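Local coordinates for m3DLH protein (Halieaceae bacterium, PDB 7JKA), which probably hydrolyses dienelactones and related lactones or esters as an alpha/beta-hydrolase, and may also act as a phosphotriesterase, at residues R170-V175 with R243-E248; A127-C132 with R237-M242; Y21-T26 with W104-R109. All coordinates share one frame; numbering follows the deposited sequence.

Contact 1: residues R170-V175 with R243-E248; sequences RGRVLV and RNLFDE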
loop_
_atom_site.group_PDB
_atom_site.type_symbol
_atom_site.label_atom_id
_atom_site.label_comp_id
_atom_site.label_asym_id
_atom_site.label_seq_id
_atom_site.Cartn_x
_atom_site.Cartn_y
_atom_site.Cartn_z
ATOM N N ARG A 170 -1.875 5.674 13.804
ATOM C CA ARG A 170 -0.750 6.253 14.513
ATOM C C ARG A 170 0.217 6.996 13.609
ATOM O O ARG A 170 1.038 7.766 14.117
ATOM C CB ARG A 170 -0.014 5.160 15.275
ATOM C CG ARG A 170 -0.972 4.487 16.234
ATOM C CD ARG A 170 -0.458 3.174 16.692
ATOM N NE ARG A 170 0.856 3.345 17.279
ATOM C CZ ARG A 170 1.532 2.340 17.815
ATOM N NH1 ARG A 170 2.732 2.546 18.335
ATOM N NH2 ARG A 170 0.990 1.132 17.831
ATOM N N GLY A 171 0.123 6.815 12.292
ATOM C CA GLY A 171 1.046 7.423 11.364
ATOM C C GLY A 171 0.451 8.608 10.624
ATOM O O GLY A 171 -0.719 8.951 10.767
ATOM N N ARG A 172 1.306 9.232 9.819
ATOM C CA ARG A 172 0.857 10.300 8.938
ATOM C C ARG A 172 0.310 9.687 7.659
ATOM O O ARG A 172 0.911 8.760 7.102
ATOM C CB ARG A 172 2.024 11.240 8.628
ATOM C CG ARG A 172 2.704 11.671 9.929
ATOM C CD ARG A 172 3.896 12.569 9.744
ATOM N NE ARG A 172 4.654 12.574 10.994
ATOM C CZ ARG A 172 5.611 13.436 11.294
ATOM N NH1 ARG A 172 5.942 14.395 10.436
ATOM N NH2 ARG A 172 6.234 13.334 12.461
ATOM N N VAL A 173 -0.840 10.178 7.209
ATOM C CA VAL A 173 -1.595 9.562 6.119
ATOM C C VAL A 173 -1.551 10.499 4.925
ATOM O O VAL A 173 -1.778 11.704 5.081
ATOM C CB VAL A 173 -3.055 9.283 6.515
ATOM C CG1 VAL A 173 -3.825 8.786 5.291
ATOM C CG2 VAL A 173 -3.122 8.267 7.627
ATOM N N LEU A 174 -1.230 9.961 3.747
ATOM C CA LEU A 174 -1.316 10.696 2.483
ATOM C C LEU A 174 -2.072 9.852 1.468
ATOM O O LEU A 174 -1.641 8.743 1.144
ATOM C CB LEU A 174 0.078 11.035 1.945
ATOM C CG LEU A 174 0.100 11.584 0.512
ATOM C CD1 LEU A 174 -0.582 12.943 0.410
ATOM C CD2 LEU A 174 1.524 11.702 0.076
ATOM N N VAL A 175 -3.208 10.365 0.988
ATOM C CA VAL A 175 -4.010 9.708 -0.048
ATOM C C VAL A 175 -3.739 10.415 -1.366
ATOM O O VAL A 175 -4.021 11.612 -1.493
ATOM C CB VAL A 175 -5.509 9.752 0.281
ATOM C CG1 VAL A 175 -6.324 9.250 -0.905
ATOM C CG2 VAL A 175 -5.798 8.896 1.516
ATOM N N ARG A 243 7.789 10.526 -1.298
ATOM C CA ARG A 243 9.170 10.710 -0.857
ATOM C C ARG A 243 9.298 11.878 0.113
ATOM O O ARG A 243 10.035 11.787 1.097
ATOM C CB ARG A 243 10.093 10.923 -2.057
ATOM C CG ARG A 243 10.327 9.704 -2.919
ATOM C CD ARG A 243 11.363 10.029 -4.007
ATOM N NE ARG A 243 12.668 10.345 -3.419
ATOM C CZ ARG A 243 13.744 10.736 -4.105
ATOM N NH1 ARG A 243 13.693 10.861 -5.425
ATOM N NH2 ARG A 243 14.878 10.983 -3.469
ATOM N N ASN A 244 8.593 12.988 -0.146
ATOM C CA ASN A 244 8.666 14.132 0.770
ATOM C C ASN A 244 8.123 13.773 2.148
ATOM O O ASN A 244 8.659 14.222 3.166
ATOM C CB ASN A 244 7.890 15.336 0.227
ATOM C CG ASN A 244 8.512 15.949 -1.033
ATOM O OD1 ASN A 244 9.700 15.821 -1.300
ATOM N ND2 ASN A 244 7.679 16.661 -1.801
ATOM N N LEU A 245 7.034 12.996 2.197
ATOM C CA LEU A 245 6.469 12.572 3.480
ATOM C C LEU A 245 7.423 11.637 4.206
ATOM O O LEU A 245 7.679 11.801 5.405
ATOM C CB LEU A 245 5.121 11.882 3.272
ATOM C CG LEU A 245 4.411 11.449 4.562
ATOM C CD1 LEU A 245 4.151 12.645 5.478
ATOM C CD2 LEU A 245 3.105 10.748 4.231
ATOM N N PHE A 246 7.974 10.663 3.484
ATOM C CA PHE A 246 8.934 9.748 4.098
ATOM C C PHE A 246 10.141 10.505 4.645
ATOM O O PHE A 246 10.606 10.220 5.758
ATOM C CB PHE A 246 9.377 8.703 3.082
ATOM C CG PHE A 246 8.335 7.641 2.791
ATOM C CD1 PHE A 246 7.093 7.643 3.420
ATOM C CD2 PHE A 246 8.598 6.665 1.845
ATOM C CE1 PHE A 246 6.146 6.651 3.137
ATOM C CE2 PHE A 246 7.659 5.661 1.564
ATOM C CZ PHE A 246 6.447 5.657 2.199
ATOM N N ASP A 247 10.659 11.480 3.884
ATOM C CA ASP A 247 11.815 12.240 4.365
ATOM C C ASP A 247 11.481 12.969 5.656
ATOM O O ASP A 247 12.303 13.056 6.580
ATOM C CB ASP A 247 12.262 13.256 3.308
ATOM C CG ASP A 247 13.013 12.634 2.169
ATOM O OD1 ASP A 247 13.348 11.431 2.240
ATOM O OD2 ASP A 247 13.272 13.360 1.188
ATOM N N GLU A 248 10.273 13.524 5.726
ATOM C CA GLU A 248 9.838 14.227 6.924
ATOM C C GLU A 248 9.832 13.295 8.129
ATOM O O GLU A 248 10.323 13.646 9.212
ATOM C CB GLU A 248 8.450 14.810 6.652
ATOM C CG GLU A 248 7.846 15.622 7.747
ATOM C CD GLU A 248 6.376 15.880 7.465
ATOM O OE1 GLU A 248 6.066 16.714 6.584
ATOM O OE2 GLU A 248 5.536 15.219 8.106
#

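Contact 2: residues A127-C132 with R237-M242; sequences AAIGFC and RSWTAM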
loop_
_atom_site.group_PDB
_atom_site.type_symbol
_atom_site.label_atom_id
_atom_site.label_comp_id
_atom_site.label_asym_id
_atom_site.label_seq_id
_atom_site.Cartn_x
_atom_site.Cartn_y
_atom_site.Cartn_z
ATOM N N ALA A 127 6.811 2.307 7.172
ATOM C CA ALA A 127 5.700 2.839 6.393
ATOM C C ALA A 127 4.998 1.715 5.659
ATOM O O ALA A 127 5.535 0.621 5.472
ATOM C CB ALA A 127 6.172 3.902 5.389
ATOM N N ALA A 128 3.786 2.021 5.198
ATOM C CA ALA A 128 3.083 1.142 4.281
ATOM C C ALA A 128 2.562 1.956 3.120
ATOM O O ALA A 128 2.012 3.039 3.326
ATOM C CB ALA A 128 1.897 0.421 4.964
ATOM N N ILE A 129 2.713 1.427 1.918
ATOM C CA ILE A 129 2.087 2.009 0.747
ATOM C C ILE A 129 1.273 0.932 0.048
ATOM O O ILE A 129 1.449 -0.272 0.268
ATOM C CB ILE A 129 3.100 2.629 -0.232
ATOM C CG1 ILE A 129 3.925 1.570 -0.992
ATOM C CG2 ILE A 129 3.991 3.625 0.494
ATOM C CD1 ILE A 129 4.784 2.210 -2.135
ATOM N N GLY A 130 0.362 1.375 -0.805
ATOM C CA GLY A 130 -0.440 0.425 -1.544
ATOM C C GLY A 130 -1.072 1.068 -2.750
ATOM O O GLY A 130 -1.324 2.284 -2.781
ATOM N N PHE A 131 -1.337 0.237 -3.747
ATOM C CA PHE A 131 -1.869 0.638 -5.036
ATOM C C PHE A 131 -3.238 -0.002 -5.170
ATOM O O PHE A 131 -3.376 -1.203 -4.970
ATOM C CB PHE A 131 -0.914 0.183 -6.148
ATOM C CG PHE A 131 0.443 0.763 -6.000
ATOM C CD1 PHE A 131 1.381 0.186 -5.160
ATOM C CD2 PHE A 131 0.736 1.970 -6.619
ATOM C CE1 PHE A 131 2.630 0.773 -4.985
ATOM C CE2 PHE A 131 1.981 2.576 -6.460
ATOM C CZ PHE A 131 2.924 1.982 -5.621
ATOM N N CYS A 132 -4.254 0.798 -5.490
ATOM C CA CYS A 132 -5.646 0.310 -5.631
ATOM C C CYS A 132 -6.038 -0.432 -4.366
ATOM O O CYS A 132 -5.901 0.124 -3.267
ATOM C CB CYS A 132 -5.796 -0.530 -6.864
ATOM S SG CYS A 132 -5.431 0.376 -8.194
ATOM N N ARG A 237 4.447 12.936 -9.749
ATOM C CA ARG A 237 4.098 13.865 -8.676
ATOM C C ARG A 237 3.757 13.133 -7.383
ATOM O O ARG A 237 4.179 13.543 -6.292
ATOM C CB ARG A 237 2.915 14.738 -9.094
ATOM C CG ARG A 237 3.237 15.757 -10.171
ATOM C CD ARG A 237 1.952 16.246 -10.787
ATOM N NE ARG A 237 2.218 17.371 -11.655
ATOM C CZ ARG A 237 1.273 17.985 -12.369
ATOM N NH1 ARG A 237 0.015 17.576 -12.312
ATOM N NH2 ARG A 237 1.594 19.025 -13.127
ATOM N N SER A 238 2.934 12.088 -7.478
ATOM C CA SER A 238 2.544 11.357 -6.282
ATOM C C SER A 238 3.727 10.607 -5.672
ATOM O O SER A 238 3.831 10.529 -4.447
ATOM C CB SER A 238 1.399 10.390 -6.598
ATOM O OG SER A 238 1.745 9.443 -7.596
ATOM N N TRP A 239 4.643 10.076 -6.494
ATOM C CA TRP A 239 5.841 9.452 -5.933
ATOM C C TRP A 239 6.684 10.482 -5.191
ATOM O O TRP A 239 7.219 10.206 -4.109
ATOM C CB TRP A 239 6.652 8.808 -7.050
ATOM C CG TRP A 239 7.698 7.840 -6.603
ATOM C CD1 TRP A 239 9.053 8.025 -6.646
ATOM C CD2 TRP A 239 7.481 6.528 -6.066
ATOM N NE1 TRP A 239 9.688 6.907 -6.152
ATOM C CE2 TRP A 239 8.752 5.970 -5.803
ATOM C CE3 TRP A 239 6.343 5.761 -5.792
ATOM C CZ2 TRP A 239 8.919 4.678 -5.273
ATOM C CZ3 TRP A 239 6.506 4.477 -5.271
ATOM C CH2 TRP A 239 7.785 3.952 -5.017
ATOM N N THR A 240 6.807 11.684 -5.754
ATOM C CA THR A 240 7.535 12.742 -5.064
ATOM C C THR A 240 6.852 13.108 -3.755
ATOM O O THR A 240 7.519 13.331 -2.740
ATOM C CB THR A 240 7.638 13.970 -5.972
ATOM O OG1 THR A 240 8.486 13.643 -7.079
ATOM C CG2 THR A 240 8.233 15.182 -5.237
ATOM N N ALA A 241 5.515 13.200 -3.762
ATOM C CA ALA A 241 4.822 13.522 -2.520
ATOM C C ALA A 241 5.074 12.455 -1.464
ATOM O O ALA A 241 5.291 12.780 -0.294
ATOM C CB ALA A 241 3.324 13.701 -2.785
ATOM N N MET A 242 5.067 11.175 -1.863
ATOM C CA MET A 242 5.416 10.088 -0.956
ATOM C C MET A 242 6.826 10.260 -0.413
ATOM O O MET A 242 7.057 10.139 0.798
ATOM C CB MET A 242 5.307 8.760 -1.696
ATOM C CG MET A 242 5.669 7.537 -0.847
ATOM S SD MET A 242 6.163 6.142 -1.875
ATOM C CE MET A 242 7.791 6.715 -2.364
#

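Contact 3: residues Y21-T26 with W104-R109; sequences YTDGHT and WRALAR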
loop_
_atom_site.group_PDB
_atom_site.type_symbol
_atom_site.label_atom_id
_atom_site.label_comp_id
_atom_site.label_asym_id
_atom_site.label_seq_id
_atom_site.Cartn_x
_atom_site.Cartn_y
_atom_site.Cartn_z
ATOM N N TYR A 21 6.126 -16.221 4.623
ATOM C CA TYR A 21 5.614 -15.826 5.920
ATOM C C TYR A 21 4.163 -16.273 6.020
ATOM O O TYR A 21 3.578 -16.760 5.054
ATOM C CB TYR A 21 5.746 -14.311 6.128
ATOM C CG TYR A 21 4.977 -13.437 5.130
ATOM C CD1 TYR A 21 5.495 -13.148 3.862
ATOM C CD2 TYR A 21 3.755 -12.881 5.468
ATOM C CE1 TYR A 21 4.812 -12.335 2.964
ATOM C CE2 TYR A 21 3.060 -12.076 4.577
ATOM C CZ TYR A 21 3.591 -11.813 3.321
ATOM O OH TYR A 21 2.893 -10.994 2.432
ATOM N N THR A 22 3.577 -16.103 7.204
ATOM C CA THR A 22 2.227 -16.617 7.405
ATOM C C THR A 22 1.489 -15.751 8.412
ATOM O O THR A 22 2.096 -15.083 9.251
ATOM C CB THR A 22 2.263 -18.089 7.856
ATOM O OG1 THR A 22 0.929 -18.627 7.953
ATOM C CG2 THR A 22 2.959 -18.259 9.201
ATOM N N ASP A 23 0.165 -15.756 8.308
ATOM C CA ASP A 23 -0.688 -15.249 9.369
ATOM C C ASP A 23 -1.171 -16.353 10.309
ATOM O O ASP A 23 -2.010 -16.091 11.183
ATOM C CB ASP A 23 -1.884 -14.516 8.762
ATOM C CG ASP A 23 -2.758 -15.417 7.924
ATOM O OD1 ASP A 23 -2.436 -16.625 7.748
ATOM O OD2 ASP A 23 -3.790 -14.910 7.430
ATOM N N GLY A 24 -0.673 -17.584 10.138
ATOM C CA GLY A 24 -1.122 -18.735 10.905
ATOM C C GLY A 24 -2.180 -19.573 10.208
ATOM O O GLY A 24 -2.436 -20.708 10.634
ATOM N N HIS A 25 -2.824 -19.037 9.175
ATOM C CA HIS A 25 -3.751 -19.782 8.333
ATOM C C HIS A 25 -3.132 -20.084 6.979
ATOM O O HIS A 25 -3.103 -21.224 6.509
ATOM C CB HIS A 25 -5.045 -18.979 8.094
ATOM C CG HIS A 25 -5.909 -18.773 9.304
ATOM N ND1 HIS A 25 -7.114 -18.106 9.235
ATOM C CD2 HIS A 25 -5.758 -19.139 10.599
ATOM C CE1 HIS A 25 -7.672 -18.073 10.432
ATOM N NE2 HIS A 25 -6.871 -18.696 11.278
ATOM N N THR A 26 -2.622 -19.045 6.341
ATOM C CA THR A 26 -2.260 -19.044 4.941
ATOM C C THR A 26 -0.759 -18.878 4.820
ATOM O O THR A 26 -0.136 -18.163 5.609
ATOM C CB THR A 26 -2.990 -17.896 4.233
ATOM O OG1 THR A 26 -4.411 -18.099 4.353
ATOM C CG2 THR A 26 -2.597 -17.793 2.767
ATOM N N TRP A 104 -8.490 -9.809 6.652
ATOM C CA TRP A 104 -7.806 -8.833 5.826
ATOM C C TRP A 104 -6.689 -8.169 6.609
ATOM O O TRP A 104 -5.562 -8.059 6.127
ATOM C CB TRP A 104 -8.849 -7.828 5.354
ATOM C CG TRP A 104 -8.450 -6.845 4.305
ATOM C CD1 TRP A 104 -7.314 -6.810 3.582
ATOM C CD2 TRP A 104 -9.242 -5.732 3.890
ATOM N NE1 TRP A 104 -7.333 -5.715 2.725
ATOM C CE2 TRP A 104 -8.528 -5.060 2.887
ATOM C CE3 TRP A 104 -10.505 -5.263 4.262
ATOM C CZ2 TRP A 104 -9.021 -3.900 2.264
ATOM C CZ3 TRP A 104 -11.006 -4.131 3.638
ATOM C CH2 TRP A 104 -10.271 -3.472 2.649
ATOM N N ARG A 105 -6.989 -7.743 7.835
ATOM C CA ARG A 105 -5.965 -7.084 8.639
ATOM C C ARG A 105 -4.882 -8.060 9.053
ATOM O O ARG A 105 -3.722 -7.666 9.162
ATOM C CB ARG A 105 -6.606 -6.427 9.855
ATOM C CG ARG A 105 -7.424 -5.211 9.435
ATOM C CD ARG A 105 -8.384 -4.727 10.491
ATOM N NE ARG A 105 -9.173 -3.618 9.942
ATOM C CZ ARG A 105 -9.742 -2.657 10.660
ATOM N NH1 ARG A 105 -9.596 -2.628 11.982
ATOM N NH2 ARG A 105 -10.428 -1.692 10.035
ATOM N N ALA A 106 -5.225 -9.338 9.221
ATOM C CA ALA A 106 -4.224 -10.320 9.620
ATOM C C ALA A 106 -3.190 -10.554 8.530
ATOM O O ALA A 106 -2.000 -10.712 8.836
ATOM C CB ALA A 106 -4.907 -11.631 9.989
ATOM N N LEU A 107 -3.613 -10.628 7.262
ATOM C CA LEU A 107 -2.623 -10.799 6.203
ATOM C C LEU A 107 -1.783 -9.533 6.026
ATOM O O LEU A 107 -0.616 -9.612 5.628
ATOM C CB LEU A 107 -3.296 -11.230 4.890
ATOM C CG LEU A 107 -4.147 -10.277 4.052
ATOM C CD1 LEU A 107 -3.291 -9.352 3.205
ATOM C CD2 LEU A 107 -5.121 -11.133 3.188
ATOM N N ALA A 108 -2.363 -8.355 6.303
ATOM C CA ALA A 108 -1.579 -7.121 6.221
ATOM C C ALA A 108 -0.586 -7.030 7.377
ATOM O O ALA A 108 0.584 -6.680 7.186
ATOM C CB ALA A 108 -2.510 -5.917 6.229
ATOM N N ARG A 109 -1.032 -7.389 8.579
ATOM C CA ARG A 109 -0.138 -7.368 9.729
ATOM C C ARG A 109 0.964 -8.418 9.595
ATOM O O ARG A 109 2.101 -8.182 10.031
ATOM C CB ARG A 109 -0.957 -7.572 11.003
ATOM C CG ARG A 109 -0.286 -7.046 12.231
ATOM C CD ARG A 109 -1.187 -6.110 13.020
ATOM N NE ARG A 109 -0.402 -5.495 14.077
ATOM C CZ ARG A 109 -0.903 -4.913 15.158
ATOM N NH1 ARG A 109 -0.069 -4.403 16.059
ATOM N NH2 ARG A 109 -2.219 -4.866 15.353
HETATM O O HOH W 1 0.495 -10.068 3.092
#

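Contact 1: residues R170-V175 with R243-E248
Helix-on-sheet packing joins Arg172 and Leu174 of strand 172-178 to Leu245 and Glu248 of the C-terminal helix 232-250, with a salt bridge at the outer end. Strand 172-175 and helix 243-248 run antiparallel, at 175°, and their axes come within 10.1 Å of each other. Arg172 and Leu174 both point toward the helix, while Val173 between them points away, as expected for alternating strand residues. Leu245 points toward the strand, its branch split over two residues. CD2 lies 3.8 Å from CB of Leu174, and CD1 lies 4.1 Å from CB of Arg172. Leu245 has CG anti to its own backbone N (chi1 -178°), which carries both methyls across to the strand. This apolar part is buried.

The polar part lies one helical turn further along. Arg172 stretches out from CG to NE beside the helix, and its NH1 donates to OE2 of Glu248 at 2.5 Å. The bond is not straight (N-H...O angle 142°), and its unusually short length is doubtful. OE2 lies almost in the guanidinium plane, at its edge. NH1 reaches OE2 on the anti side, somewhat out of the carboxylate plane, so the two flat groups are not coplanar. The aliphatic chain also takes part, for CD of Arg172 is 3.5 Å from the same OE2. Between these segments one N-H makes the charge pairing, in a partly open setting; Arg172 also touches Asp202.

The strand is held on both flanks. Arg172 and Leu174 pair by backbone with strand 150-154 or its lead-in, through Gly149 and Ile151, and Val173 pairs with Asp202 and Gln204 at strand 203-208. Leu245 also touches Gln204, so the helix packs over more than one strand of the parallel part of the sheet.

Contact 2: residues A127-C132 with R237-M242
The rings of Trp239 and Phe131 meet edge to edge. CZ3 of Trp239 lies 4.4 Å from CZ of Phe131, each near the plane of the other ring. One face of the indole carries the CE methyl of Met242, 3.5 Å above the plane and over the ring centre. Phe131 also stacks with Phe154 and is met edge-to-face by His57. Ile129 comes at the indole obliquely, with CD1 4.2 Å from CZ3 of Trp239. Its CG1 sits in the crowded position between backbone N and carbonyl carbon (chi1 72°), with CG2 anti to the carbonyl carbon. SD of Met242 lies against both CD1 and CG2 of Ile129, 4.1 Å from CG2, and the two side chains cross at about a right angle. No hydrogen bond joins the segments; the contact is apolar and largely buried.

Cys132 follows the strand, at the N-cap position of helix 133-143, with a positive phi. With Gly130 this is consistent with the nucleophile elbow of alpha/beta-hydrolases. Helical residues 237-242 run nearly antiparallel to strand residues 127-131. Helix 56-67 closes in on Trp239 and Met242 through Leu65, and Met242 also reaches Val152 and Phe154 of strand 150-154.

Contact 3: residues Y21-T26 with W104-R109
A beta-hairpin turn, built on an Asx motif, including an Asx turn, at Asp23, rests here on Ala106 and Leu107 of helix 101-116. The turn links the antiparallel strands 14-22 and 27-35. Asp23 makes the direct contact, by packing alone. Its CB lies 3.8 Å from the carbonyl O of Ala106, and its OD2 stands 4.3 Å from CB of Ala106. OD2 also comes near the backbone N of Leu107. No direct hydrogen bond crosses between the segments.

The other carboxylate oxygen works inward. OD1 of Asp23 accepts from Thr26 N at 2.8 Å, in a nearly straight bond (173°) that meets the oxygen almost end-on. It also accepts from His25 N at 2.8 Å, from above the carboxylate plane. Two backbone N-H groups thus grip one oxygen. Asp23 has CG set between its backbone N and carbonyl carbon (chi1 62°), which folds the carboxylate back over the turn. An alanine here is likely to leave the N-H groups of His25 and Thr26 without their acceptor and the turn freer to move against the helix.

Thr22 adds two more bonds to the turn. Its OG1 accepts from Gly24 N at 2.9 Å, making an ST turn, and donates to Thr26 O at 2.6 Å. Gly24 has a positive phi, where a CB would press on the carbonyl O of Asp23.

A water adds an indirect link. It lies 2.7 Å from OH of Tyr21, at the ring edge, and donates to Leu107 O at 2.8 Å. Tyr21 OH is also hydrogen-bonded to Asp76 N, and the Tyr21 side chain touches Ala110 and Ala111 of the same helix. The arrangement is an Asx motif overlapping an ST turn, in the hairpin loop between strands 14-22 and 27-35.

Contacts 1 and 2 share helix 232-250 and touch each other. CE1 of Phe246 lies 3.6 Å from CB of Ala127, and CD2 of Leu174 lies 3.9 Å from CB of Ala241. Their segments alternate along the chain, and the one helix packs against two strands of the sheet. Contact 2 is core and apolar, and includes part of a possible nucleophile elbow. Contact 1 has a buried leucine pair but runs out to a charged pair at the surface. Contact 3 lies apart, with its centre about 23 Å from that of contact 2, at a hairpin of the same sheet. Across it there is light packing and a water bridge; the hydrogen bonds lie inside the turn.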